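Long-range contacts in hypothetical protein TTHA0179 (Thermus thermophilus, PDB 2DPW), which is of uncharacterised function but probably acts as a nucleotidyltransferase, built on a MobA-like NTP transferase domain: residues A[6-11]-A[87-92]; A[30-35]-A[57-62]; A[40-45]-A[95-100]; A[48-53]-A[64-69]. One frame throughout, in Å; residues are numbered along the deposited sequence.

Contact 1: A[6-11]-A[87-92]; sequences IVLAGG and VLVATG
Three backbone hydrogen bonds join residues 6-8 of strand 4-8 to residues 88-90 of strand 86-91. I6 is held at both ends: its N donates a hydrogen bond to L88 O at 2.8 Å, within the carbonyl plane, and its O accepts A90 N at 2.8 Å with the donor almost on the C=O axis (175°). L8 N continues the series by bonding to A90 O at 2.8 Å. Two CA-H...O contacts lie beside these bonds, V7 CA to A90 O at 3.1 Å and V89 CA to I6 O at 3.4 Å. I6 pairs with V89 and V7 with A90, and the strand axes run parallel, 24° apart. The strands belong to the central sheet of a Rossmann-like GT-A fold, in the order 64-66, 48-52, 4-8, 86-91; residues 9-11, which leave strand 4-8, start the glycine-rich loop that in related nucleotidyltransferases binds the nucleotide. Apolar side chains meet on the face of I6 and V89. There I6 CG1 rests on V87 CG1 at 3.7 Å, the two side chains crossing at about a right angle, while L8 CD1 meets V89 CG1 obliquely at 3.9 Å; helix 72-81 packs over them. V7 is on the face turned to helix 35-44, and its CG1, anti to the backbone N, reaches G92 CA at 4.0 Å.

Contact 2: A[30-35]-A[57-62]; sequences RGRPMV and GLVPAP
R32 and L58 carry this contact between the small hairpin strand 32-33 and the loop that leads from strand 48-52 to strand 64-66. R32 starts with CG anti to the carbonyl carbon and bends at chi3 (68°), which carries the guanidinium across to the loop. There V59 O lies at the edge of the guanidinium, near its plane, 2.5 Å from R32 NH1. The N-H...O angle is only 122°, so the hydrogen bond is weak, and the place of V59 O is itself less certain. The same NH1 lies 3.7 Å from V59 CG1 and 3.6 Å from P60 CD, the latter just beyond a cis peptide bond. Acidic partners outside the segments do more to fix the guanidinium: NH1 forms a salt bridge with E40 and NE another with E36, and W37 adds a cation-pi contact. An alanine here would remove the whole guanidinium, and would probably leave E36 and E40 without their salt bridges to this side chain and loosen the hairpin from V59. L58 works through one methyl. Its CD2 meets V35 CG1 at 3.7 Å, the two side chains crossing at about a right angle, and P33 CB lies 4.2 Å from the same CD2. This makes a small apolar patch beside the charged one. Helix 35-44 closes the arrangement, with E36 touching L58 and also accepting V59 N, and with L39, E40 and Y43 packing on P60, while Y51 of strand 48-52 lies against both V35 and L58.

Contact 3: A[40-45]-A[95-100]; sequences EALYAA and PHLTEE
This is largely apolar packing of a loop and helix start against another helix, with one glutamate laid along it and without any hydrogen bond between the segments: L97 and T98, leading into helix 99-108, and its first residue E99 lie on the C-terminal turns of helix 35-44. In the alpha/beta nucleotidyltransferase fold it joins the helix that follows the 28-33 hairpin to the one that follows strand 86-91. Alanines make the approach close, the CA atoms of A41 and E99 being 4.8 Å apart. A41 CB points at the loop, 3.4 Å from L97 O and 3.9 Å from L97 CD2. L97 holds CG anti to its backbone N (chi1 -174°), and CD2 also lies near L42 CD2. T98 is the N-cap of helix 99-108, with OG1 accepting A101 N and also bonded to E219. E99, extended beyond CG, runs alongside A44, CB to CB at 3.7 Å. An alanine here would remove the CG and carboxylate lying on A44 and A45, and would probably weaken the packing and lose the salt bridge to R103. Beyond A44, E99 CG meets A45 CB at 4.0 Å.

Contact 4: A[48-53]-A[64-69]; sequences SPVYVG and LTLPDR
L66 O is gripped twice: G53 N donates to it at 3.1 Å, in the carbonyl plane with an N-H...O angle of 163°, and V52 CA adds a CA-H...O contact at 3.4 Å. It belongs to the parallel pairing of strand 48-52 with strand 64-66, the latter an edge strand of the central sheet of the Rossmann-like domain; the axes diverge by 23°. The straightest bond is Y51 N to L64 O, 2.8 Å and 172°. L66 N to Y51 O is bent and weak, although T65 CA approaches the same oxygen. G53 ends the pairing with backbone angles that by themselves call for glycine. Y51 OH is hydrogen-bonded to E54 O. On the face of V50, V52 and L66, V50 CG1, anti to its backbone N, meets L66 CD1 obliquely at 3.8 Å. Helix 72-81 packs over this face, through A79 on V52 and Q78 on L66. Y51 and T65 point to the other face, where V35 of helix 35-44 touches the tyrosine. With Y51 CG anti to the backbone N, the ring turns an edge to T65, whose CG2 lies near the ring plane, 3.3 Å from Y51 CD2.

Contacts 1 and 4 are successive strand pairings in one sheet, their centres about 8 Å apart. V7 joins them, with probable hydrogen bonds from V7 N to V50 O (2.7 Å) and from V52 N to V7 O (2.8 Å). Beyond the strand ends, D68 of contact 4 accepts G11 N, tying the 64-69 segment to the glycine-rich loop that probably forms part of the nucleotide site. Helix 35-44 relates the others: V35 of contact 2 and L42 of contact 3 both pack on V7, L42 CD1 lying 3.4 Å from V7 CG2. Contacts 2 and 3, centres about 12 Å apart, also meet where Y43 OH probably bonds A61 O (2.6 Å). The centres of contacts 3 and 4 are farthest apart, about 17 Å, yet Y43 and L42 both touch P49.

Contact 1: A[6-11]-A[87-92]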
loop_
_atom_site.group_PDB
_atom_site.type_symbol
_atom_site.label_atom_id
_atom_site.label_comp_id
_atom_site.label_asym_id
_atom_site.label_seq_id
_atom_site.Cartn_x
_atom_site.Cartn_y
_atom_site.Cartn_z
ATOM N N ILE A 6 4.403 -5.492 7.292
ATOM C CA ILE A 6 3.510 -6.567 6.884
ATOM C C ILE A 6 3.377 -6.558 5.385
ATOM O O ILE A 6 3.170 -5.521 4.765
ATOM C CB ILE A 6 2.101 -6.443 7.497
ATOM C CG1 ILE A 6 2.197 -6.458 9.029
ATOM C CG2 ILE A 6 1.218 -7.577 6.970
ATOM C CD1 ILE A 6 0.874 -6.359 9.749
ATOM N N VAL A 7 3.502 -7.732 4.801
ATOM C CA VAL A 7 3.392 -7.850 3.371
ATOM C C VAL A 7 2.188 -8.682 3.005
ATOM O O VAL A 7 2.118 -9.884 3.297
ATOM C CB VAL A 7 4.636 -8.477 2.791
ATOM C CG1 VAL A 7 4.502 -8.598 1.311
ATOM C CG2 VAL A 7 5.829 -7.626 3.155
ATOM N N LEU A 8 1.230 -8.010 2.378
ATOM C CA LEU A 8 0.000 -8.637 1.939
ATOM C C LEU A 8 0.218 -9.061 0.508
ATOM O O LEU A 8 -0.215 -8.395 -0.427
ATOM C CB LEU A 8 -1.145 -7.637 2.039
ATOM C CG LEU A 8 -1.365 -7.103 3.455
ATOM C CD1 LEU A 8 -2.514 -6.120 3.446
ATOM C CD2 LEU A 8 -1.652 -8.264 4.413
ATOM N N ALA A 9 0.929 -10.167 0.354
ATOM C CA ALA A 9 1.229 -10.715 -0.954
ATOM C C ALA A 9 0.120 -11.678 -1.295
ATOM O O ALA A 9 0.140 -12.328 -2.340
ATOM C CB ALA A 9 2.554 -11.439 -0.926
ATOM N N GLY A 10 -0.849 -11.772 -0.398
ATOM C CA GLY A 10 -1.961 -12.662 -0.631
ATOM C C GLY A 10 -2.696 -12.247 -1.887
ATOM O O GLY A 10 -2.543 -11.124 -2.375
ATOM N N GLY A 11 -3.495 -13.160 -2.420
ATOM C CA GLY A 11 -4.243 -12.843 -3.611
ATOM C C GLY A 11 -4.000 -13.788 -4.763
ATOM O O GLY A 11 -2.887 -13.910 -5.267
ATOM N N VAL A 87 3.508 0.140 12.294
ATOM C CA VAL A 87 3.836 -0.842 11.266
ATOM C C VAL A 87 3.616 -0.367 9.844
ATOM O O VAL A 87 2.643 0.322 9.539
ATOM C CB VAL A 87 3.027 -2.139 11.459
ATOM C CG1 VAL A 87 3.285 -3.107 10.300
ATOM C CG2 VAL A 87 3.413 -2.785 12.782
ATOM N N LEU A 88 4.539 -0.755 8.975
ATOM C CA LEU A 88 4.457 -0.398 7.578
ATOM C C LEU A 88 3.876 -1.559 6.796
ATOM O O LEU A 88 4.369 -2.682 6.844
ATOM C CB LEU A 88 5.834 -0.041 7.035
ATOM C CG LEU A 88 5.865 0.280 5.540
ATOM C CD1 LEU A 88 4.920 1.432 5.235
ATOM C CD2 LEU A 88 7.275 0.624 5.129
ATOM N N VAL A 89 2.804 -1.280 6.078
ATOM C CA VAL A 89 2.167 -2.309 5.300
ATOM C C VAL A 89 2.523 -2.128 3.850
ATOM O O VAL A 89 2.685 -1.005 3.374
ATOM C CB VAL A 89 0.650 -2.245 5.440
ATOM C CG1 VAL A 89 0.012 -3.386 4.659
ATOM C CG2 VAL A 89 0.277 -2.307 6.904
ATOM N N ALA A 90 2.642 -3.249 3.154
ATOM C CA ALA A 90 2.965 -3.230 1.741
ATOM C C ALA A 90 2.432 -4.455 1.022
ATOM O O ALA A 90 2.307 -5.537 1.606
ATOM C CB ALA A 90 4.463 -3.146 1.552
ATOM N N THR A 91 2.103 -4.263 -0.249
ATOM C CA THR A 91 1.641 -5.355 -1.091
ATOM C C THR A 91 2.897 -6.019 -1.674
ATOM O O THR A 91 3.945 -5.382 -1.791
ATOM C CB THR A 91 0.777 -4.841 -2.241
ATOM O OG1 THR A 91 1.546 -3.940 -3.050
ATOM C CG2 THR A 91 -0.441 -4.134 -1.701
ATOM N N GLY A 92 2.795 -7.286 -2.045
ATOM C CA GLY A 92 3.957 -7.968 -2.581
ATOM C C GLY A 92 4.226 -7.824 -4.070
ATOM O O GLY A 92 4.980 -8.624 -4.620
#

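Contact 2: A[30-35]-A[57-62]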
loop_
_atom_site.group_PDB
_atom_site.type_symbol
_atom_site.label_atom_id
_atom_site.label_comp_id
_atom_site.label_asym_id
_atom_site.label_seq_id
_atom_site.Cartn_x
_atom_site.Cartn_y
_atom_site.Cartn_z
ATOM N N ARG A 30 12.795 -10.319 -12.517
ATOM C CA ARG A 30 14.237 -10.159 -12.583
ATOM C C ARG A 30 15.026 -11.239 -11.851
ATOM O O ARG A 30 16.055 -10.970 -11.228
ATOM C CB ARG A 30 14.650 -8.768 -12.096
ATOM C CG ARG A 30 14.240 -7.651 -13.049
ATOM C CD ARG A 30 14.962 -6.358 -12.710
ATOM N NE ARG A 30 14.444 -5.215 -13.456
ATOM C CZ ARG A 30 14.935 -3.984 -13.362
ATOM N NH1 ARG A 30 15.956 -3.747 -12.558
ATOM N NH2 ARG A 30 14.405 -2.991 -14.062
ATOM N N GLY A 31 14.529 -12.467 -11.933
ATOM C CA GLY A 31 15.229 -13.583 -11.330
ATOM C C GLY A 31 14.656 -14.229 -10.098
ATOM O O GLY A 31 14.936 -15.390 -9.836
ATOM N N ARG A 32 13.875 -13.485 -9.327
ATOM C CA ARG A 32 13.283 -14.027 -8.112
ATOM C C ARG A 32 11.790 -13.787 -8.002
ATOM O O ARG A 32 11.221 -12.907 -8.665
ATOM C CB ARG A 32 13.927 -13.414 -6.872
ATOM C CG ARG A 32 15.428 -13.301 -6.929
ATOM C CD ARG A 32 15.938 -12.328 -5.879
ATOM N NE ARG A 32 15.757 -12.829 -4.521
ATOM C CZ ARG A 32 16.184 -12.183 -3.441
ATOM N NH1 ARG A 32 15.980 -12.695 -2.238
ATOM N NH2 ARG A 32 16.819 -11.025 -3.568
ATOM N N PRO A 33 11.134 -14.580 -7.141
ATOM C CA PRO A 33 9.697 -14.391 -6.970
ATOM C C PRO A 33 9.575 -12.937 -6.537
ATOM O O PRO A 33 10.082 -12.534 -5.487
ATOM C CB PRO A 33 9.358 -15.356 -5.850
ATOM C CG PRO A 33 10.314 -16.487 -6.098
ATOM C CD PRO A 33 11.609 -15.768 -6.408
HETATM N N MSE A 34 8.948 -12.159 -7.400
HETATM C CA MSE A 34 8.689 -10.737 -7.221
HETATM C C MSE A 34 8.705 -10.132 -5.804
HETATM O O MSE A 34 9.362 -9.117 -5.557
HETATM C CB MSE A 34 7.343 -10.456 -7.864
HETATM C CG MSE A 34 6.928 -9.029 -7.842
HETATM SE SE MSE A 34 5.208 -8.936 -8.636
HETATM C CE MSE A 34 5.736 -9.012 -10.486
ATOM N N VAL A 35 7.957 -10.741 -4.889
ATOM C CA VAL A 35 7.844 -10.242 -3.528
ATOM C C VAL A 35 9.139 -10.206 -2.716
ATOM O O VAL A 35 9.254 -9.435 -1.754
ATOM C CB VAL A 35 6.795 -11.056 -2.752
ATOM C CG1 VAL A 35 7.308 -12.457 -2.543
ATOM C CG2 VAL A 35 6.458 -10.370 -1.414
ATOM N N GLY A 57 8.939 -20.895 -0.606
ATOM C CA GLY A 57 10.292 -20.930 -0.079
ATOM C C GLY A 57 10.907 -19.574 -0.345
ATOM O O GLY A 57 11.865 -19.440 -1.105
ATOM N N LEU A 58 10.323 -18.549 0.263
ATOM C CA LEU A 58 10.771 -17.178 0.060
ATOM C C LEU A 58 12.081 -16.840 0.733
ATOM O O LEU A 58 12.348 -17.253 1.855
ATOM C CB LEU A 58 9.694 -16.232 0.542
ATOM C CG LEU A 58 8.472 -16.323 -0.373
ATOM C CD1 LEU A 58 7.266 -15.638 0.268
ATOM C CD2 LEU A 58 8.814 -15.723 -1.742
ATOM N N VAL A 59 12.901 -16.090 0.017
ATOM C CA VAL A 59 14.205 -15.655 0.482
ATOM C C VAL A 59 14.253 -14.172 0.183
ATOM O O VAL A 59 14.080 -13.792 -0.960
ATOM C CB VAL A 59 15.345 -16.331 -0.319
ATOM C CG1 VAL A 59 16.646 -15.578 -0.087
ATOM C CG2 VAL A 59 15.472 -17.810 0.072
ATOM N N PRO A 60 14.528 -13.318 1.187
ATOM C CA PRO A 60 14.805 -13.703 2.572
ATOM C C PRO A 60 13.574 -14.167 3.317
ATOM O O PRO A 60 12.486 -13.605 3.179
ATOM C CB PRO A 60 15.392 -12.437 3.168
ATOM C CG PRO A 60 14.600 -11.365 2.457
ATOM C CD PRO A 60 14.610 -11.853 1.027
ATOM N N ALA A 61 13.756 -15.214 4.106
ATOM C CA ALA A 61 12.668 -15.764 4.892
ATOM C C ALA A 61 12.050 -14.649 5.745
ATOM O O ALA A 61 12.753 -13.890 6.420
ATOM C CB ALA A 61 13.188 -16.899 5.775
ATOM N N PRO A 62 10.724 -14.516 5.689
ATOM C CA PRO A 62 10.046 -13.484 6.471
ATOM C C PRO A 62 10.002 -13.879 7.937
ATOM O O PRO A 62 10.141 -15.051 8.272
ATOM C CB PRO A 62 8.661 -13.423 5.833
ATOM C CG PRO A 62 8.451 -14.837 5.348
ATOM C CD PRO A 62 9.798 -15.180 4.758
#

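Contact 3: A[40-45]-A[95-100]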
loop_
_atom_site.group_PDB
_atom_site.type_symbol
_atom_site.label_atom_id
_atom_site.label_comp_id
_atom_site.label_asym_id
_atom_site.label_seq_id
_atom_site.Cartn_x
_atom_site.Cartn_y
_atom_site.Cartn_z
ATOM N N GLU A 40 13.413 -7.982 0.697
ATOM C CA GLU A 40 14.784 -7.503 0.761
ATOM C C GLU A 40 14.793 -6.029 1.179
ATOM O O GLU A 40 15.560 -5.613 2.049
ATOM C CB GLU A 40 15.469 -7.642 -0.608
ATOM C CG GLU A 40 15.729 -9.067 -1.076
ATOM C CD GLU A 40 16.638 -9.877 -0.139
ATOM O OE1 GLU A 40 17.121 -9.341 0.882
ATOM O OE2 GLU A 40 16.868 -11.066 -0.432
ATOM N N ALA A 41 13.928 -5.243 0.550
ATOM C CA ALA A 41 13.838 -3.817 0.828
ATOM C C ALA A 41 13.433 -3.502 2.266
ATOM O O ALA A 41 13.959 -2.575 2.878
ATOM C CB ALA A 41 12.856 -3.170 -0.141
ATOM N N LEU A 42 12.490 -4.266 2.801
ATOM C CA LEU A 42 12.021 -4.041 4.158
ATOM C C LEU A 42 13.111 -4.297 5.190
ATOM O O LEU A 42 13.390 -3.432 6.027
ATOM C CB LEU A 42 10.793 -4.913 4.433
ATOM C CG LEU A 42 9.612 -4.563 3.518
ATOM C CD1 LEU A 42 8.433 -5.489 3.768
ATOM C CD2 LEU A 42 9.212 -3.117 3.762
ATOM N N TYR A 43 13.726 -5.482 5.135
ATOM C CA TYR A 43 14.803 -5.829 6.064
ATOM C C TYR A 43 15.877 -4.757 5.912
ATOM O O TYR A 43 16.371 -4.190 6.894
ATOM C CB TYR A 43 15.387 -7.206 5.727
ATOM C CG TYR A 43 14.578 -8.390 6.235
ATOM C CD1 TYR A 43 14.443 -8.632 7.605
ATOM C CD2 TYR A 43 13.964 -9.278 5.347
ATOM C CE1 TYR A 43 13.722 -9.721 8.078
ATOM C CE2 TYR A 43 13.236 -10.374 5.810
ATOM C CZ TYR A 43 13.118 -10.589 7.179
ATOM O OH TYR A 43 12.384 -11.659 7.649
ATOM N N ALA A 44 16.212 -4.470 4.660
ATOM C CA ALA A 44 17.211 -3.469 4.346
ATOM C C ALA A 44 17.010 -2.187 5.156
ATOM O O ALA A 44 17.972 -1.613 5.661
ATOM C CB ALA A 44 17.181 -3.165 2.855
ATOM N N ALA A 45 15.770 -1.730 5.288
ATOM C CA ALA A 45 15.534 -0.501 6.033
ATOM C C ALA A 45 15.391 -0.751 7.537
ATOM O O ALA A 45 14.971 0.130 8.283
ATOM C CB ALA A 45 14.316 0.233 5.485
ATOM N N PRO A 95 8.054 -4.729 -6.834
ATOM C CA PRO A 95 9.431 -5.224 -6.888
ATOM C C PRO A 95 10.520 -4.155 -7.009
ATOM O O PRO A 95 11.697 -4.447 -6.791
ATOM C CB PRO A 95 9.400 -6.157 -8.093
ATOM C CG PRO A 95 8.464 -5.453 -9.005
ATOM C CD PRO A 95 7.336 -5.099 -8.068
ATOM N N HIS A 96 10.136 -2.930 -7.359
ATOM C CA HIS A 96 11.099 -1.847 -7.488
ATOM C C HIS A 96 11.335 -1.158 -6.153
ATOM O O HIS A 96 12.175 -0.261 -6.056
ATOM C CB HIS A 96 10.617 -0.802 -8.495
ATOM C CG HIS A 96 10.440 -1.332 -9.880
ATOM N ND1 HIS A 96 9.205 -1.655 -10.403
ATOM C CD2 HIS A 96 11.343 -1.613 -10.850
ATOM C CE1 HIS A 96 9.354 -2.110 -11.631
ATOM N NE2 HIS A 96 10.644 -2.096 -11.927
ATOM N N LEU A 97 10.588 -1.570 -5.132
ATOM C CA LEU A 97 10.719 -0.973 -3.811
ATOM C C LEU A 97 12.166 -1.010 -3.313
ATOM O O LEU A 97 12.826 -2.048 -3.362
ATOM C CB LEU A 97 9.807 -1.683 -2.803
ATOM C CG LEU A 97 9.751 -1.040 -1.402
ATOM C CD1 LEU A 97 8.946 0.249 -1.446
ATOM C CD2 LEU A 97 9.128 -2.012 -0.414
ATOM N N THR A 98 12.640 0.135 -2.825
ATOM C CA THR A 98 14.002 0.280 -2.318
ATOM C C THR A 98 14.027 0.686 -0.852
ATOM O O THR A 98 13.061 1.242 -0.335
ATOM C CB THR A 98 14.766 1.358 -3.089
ATOM O OG1 THR A 98 14.154 2.628 -2.859
ATOM C CG2 THR A 98 14.735 1.076 -4.546
ATOM N N GLU A 99 15.155 0.415 -0.203
ATOM C CA GLU A 99 15.364 0.750 1.193
ATOM C C GLU A 99 15.255 2.259 1.380
ATOM O O GLU A 99 14.679 2.738 2.362
ATOM C CB GLU A 99 16.748 0.265 1.640
ATOM C CG GLU A 99 17.291 0.924 2.913
ATOM C CD GLU A 99 18.691 0.446 3.265
ATOM O OE1 GLU A 99 19.291 -0.285 2.453
ATOM O OE2 GLU A 99 19.199 0.803 4.351
ATOM N N GLU A 100 15.804 3.009 0.431
ATOM C CA GLU A 100 15.762 4.460 0.519
ATOM C C GLU A 100 14.315 4.932 0.574
ATOM O O GLU A 100 13.952 5.780 1.396
ATOM C CB GLU A 100 16.472 5.077 -0.681
ATOM C CG GLU A 100 16.882 6.518 -0.467
ATOM C CD GLU A 100 17.748 7.040 -1.595
ATOM O OE1 GLU A 100 18.473 6.219 -2.195
ATOM O OE2 GLU A 100 17.718 8.261 -1.873
#

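Contact 4: A[48-53]-A[64-69]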
loop_
_atom_site.group_PDB
_atom_site.type_symbol
_atom_site.label_atom_id
_atom_site.label_comp_id
_atom_site.label_asym_id
_atom_site.label_seq_id
_atom_site.Cartn_x
_atom_site.Cartn_y
_atom_site.Cartn_z
ATOM N N SER A 48 11.235 -5.920 10.383
ATOM C CA SER A 48 10.987 -7.355 10.418
ATOM C C SER A 48 9.622 -7.556 9.738
ATOM O O SER A 48 8.589 -7.227 10.308
ATOM C CB SER A 48 10.941 -7.835 11.866
ATOM O OG SER A 48 10.742 -9.238 11.939
ATOM N N PRO A 49 9.607 -8.089 8.504
ATOM C CA PRO A 49 8.384 -8.325 7.730
ATOM C C PRO A 49 7.558 -9.563 8.027
ATOM O O PRO A 49 8.066 -10.681 8.037
ATOM C CB PRO A 49 8.881 -8.363 6.283
ATOM C CG PRO A 49 10.243 -7.750 6.328
ATOM C CD PRO A 49 10.782 -8.232 7.634
ATOM N N VAL A 50 6.268 -9.355 8.254
ATOM C CA VAL A 50 5.352 -10.458 8.474
ATOM C C VAL A 50 4.795 -10.647 7.070
ATOM O O VAL A 50 4.406 -9.679 6.421
ATOM C CB VAL A 50 4.211 -10.086 9.434
ATOM C CG1 VAL A 50 3.182 -11.201 9.468
ATOM C CG2 VAL A 50 4.769 -9.867 10.835
ATOM N N TYR A 51 4.762 -11.889 6.607
ATOM C CA TYR A 51 4.299 -12.216 5.269
ATOM C C TYR A 51 2.960 -12.939 5.217
ATOM O O TYR A 51 2.830 -14.055 5.717
ATOM C CB TYR A 51 5.349 -13.092 4.578
ATOM C CG TYR A 51 4.942 -13.548 3.201
ATOM C CD1 TYR A 51 4.987 -12.675 2.117
ATOM C CD2 TYR A 51 4.456 -14.835 2.991
ATOM C CE1 TYR A 51 4.557 -13.070 0.861
ATOM C CE2 TYR A 51 4.018 -15.241 1.736
ATOM C CZ TYR A 51 4.073 -14.351 0.674
ATOM O OH TYR A 51 3.644 -14.745 -0.570
ATOM N N VAL A 52 1.962 -12.325 4.595
ATOM C CA VAL A 52 0.678 -12.999 4.476
ATOM C C VAL A 52 0.505 -13.468 3.026
ATOM O O VAL A 52 0.444 -12.665 2.105
ATOM C CB VAL A 52 -0.480 -12.072 4.892
ATOM C CG1 VAL A 52 -1.711 -12.899 5.211
ATOM C CG2 VAL A 52 -0.066 -11.238 6.101
ATOM N N GLY A 53 0.458 -14.778 2.830
ATOM C CA GLY A 53 0.313 -15.328 1.492
ATOM C C GLY A 53 0.957 -16.703 1.401
ATOM O O GLY A 53 1.338 -17.280 2.417
ATOM N N LEU A 64 7.524 -13.984 9.967
ATOM C CA LEU A 64 6.394 -14.855 10.215
ATOM C C LEU A 64 5.669 -15.002 8.878
ATOM O O LEU A 64 5.653 -14.075 8.062
ATOM C CB LEU A 64 5.477 -14.229 11.284
ATOM C CG LEU A 64 4.227 -15.039 11.649
ATOM C CD1 LEU A 64 4.625 -16.268 12.429
ATOM C CD2 LEU A 64 3.261 -14.204 12.459
ATOM N N THR A 65 5.061 -16.162 8.659
ATOM C CA THR A 65 4.359 -16.413 7.414
ATOM C C THR A 65 2.936 -16.859 7.689
ATOM O O THR A 65 2.687 -18.037 7.908
ATOM C CB THR A 65 5.084 -17.498 6.645
ATOM O OG1 THR A 65 6.480 -17.443 6.980
ATOM C CG2 THR A 65 4.921 -17.306 5.159
ATOM N N LEU A 66 2.004 -15.916 7.699
ATOM C CA LEU A 66 0.601 -16.244 7.944
ATOM C C LEU A 66 -0.026 -16.614 6.608
ATOM O O LEU A 66 0.445 -16.180 5.559
ATOM C CB LEU A 66 -0.130 -15.044 8.563
ATOM C CG LEU A 66 0.604 -14.482 9.798
ATOM C CD1 LEU A 66 0.053 -13.136 10.195
ATOM C CD2 LEU A 66 0.497 -15.458 10.950
ATOM N N PRO A 67 -1.081 -17.449 6.626
ATOM C CA PRO A 67 -1.782 -17.882 5.408
ATOM C C PRO A 67 -2.684 -16.785 4.850
ATOM O O PRO A 67 -2.684 -15.647 5.327
ATOM C CB PRO A 67 -2.596 -19.072 5.888
ATOM C CG PRO A 67 -2.973 -18.651 7.273
ATOM C CD PRO A 67 -1.665 -18.100 7.814
ATOM N N ASP A 68 -3.476 -17.140 3.854
ATOM C CA ASP A 68 -4.367 -16.179 3.238
ATOM C C ASP A 68 -5.786 -16.340 3.746
ATOM O O ASP A 68 -6.340 -17.436 3.700
ATOM C CB ASP A 68 -4.361 -16.373 1.730
ATOM C CG ASP A 68 -4.983 -15.215 0.994
ATOM O OD1 ASP A 68 -5.941 -14.612 1.523
ATOM O OD2 ASP A 68 -4.515 -14.914 -0.124
ATOM N N ARG A 69 -6.382 -15.260 4.234
ATOM C CA ARG A 69 -7.752 -15.344 4.704
ATOM C C ARG A 69 -8.712 -14.771 3.670
ATOM O O ARG A 69 -9.837 -14.415 3.987
ATOM C CB ARG A 69 -7.906 -14.656 6.066
ATOM C CG ARG A 69 -7.299 -15.489 7.193
ATOM C CD ARG A 69 -7.702 -15.039 8.596
ATOM N NE ARG A 69 -7.279 -15.955 9.669
ATOM C CZ ARG A 69 -6.837 -17.210 9.513
ATOM N NH1 ARG A 69 -6.724 -17.767 8.311
ATOM N NH2 ARG A 69 -6.510 -17.928 10.581
#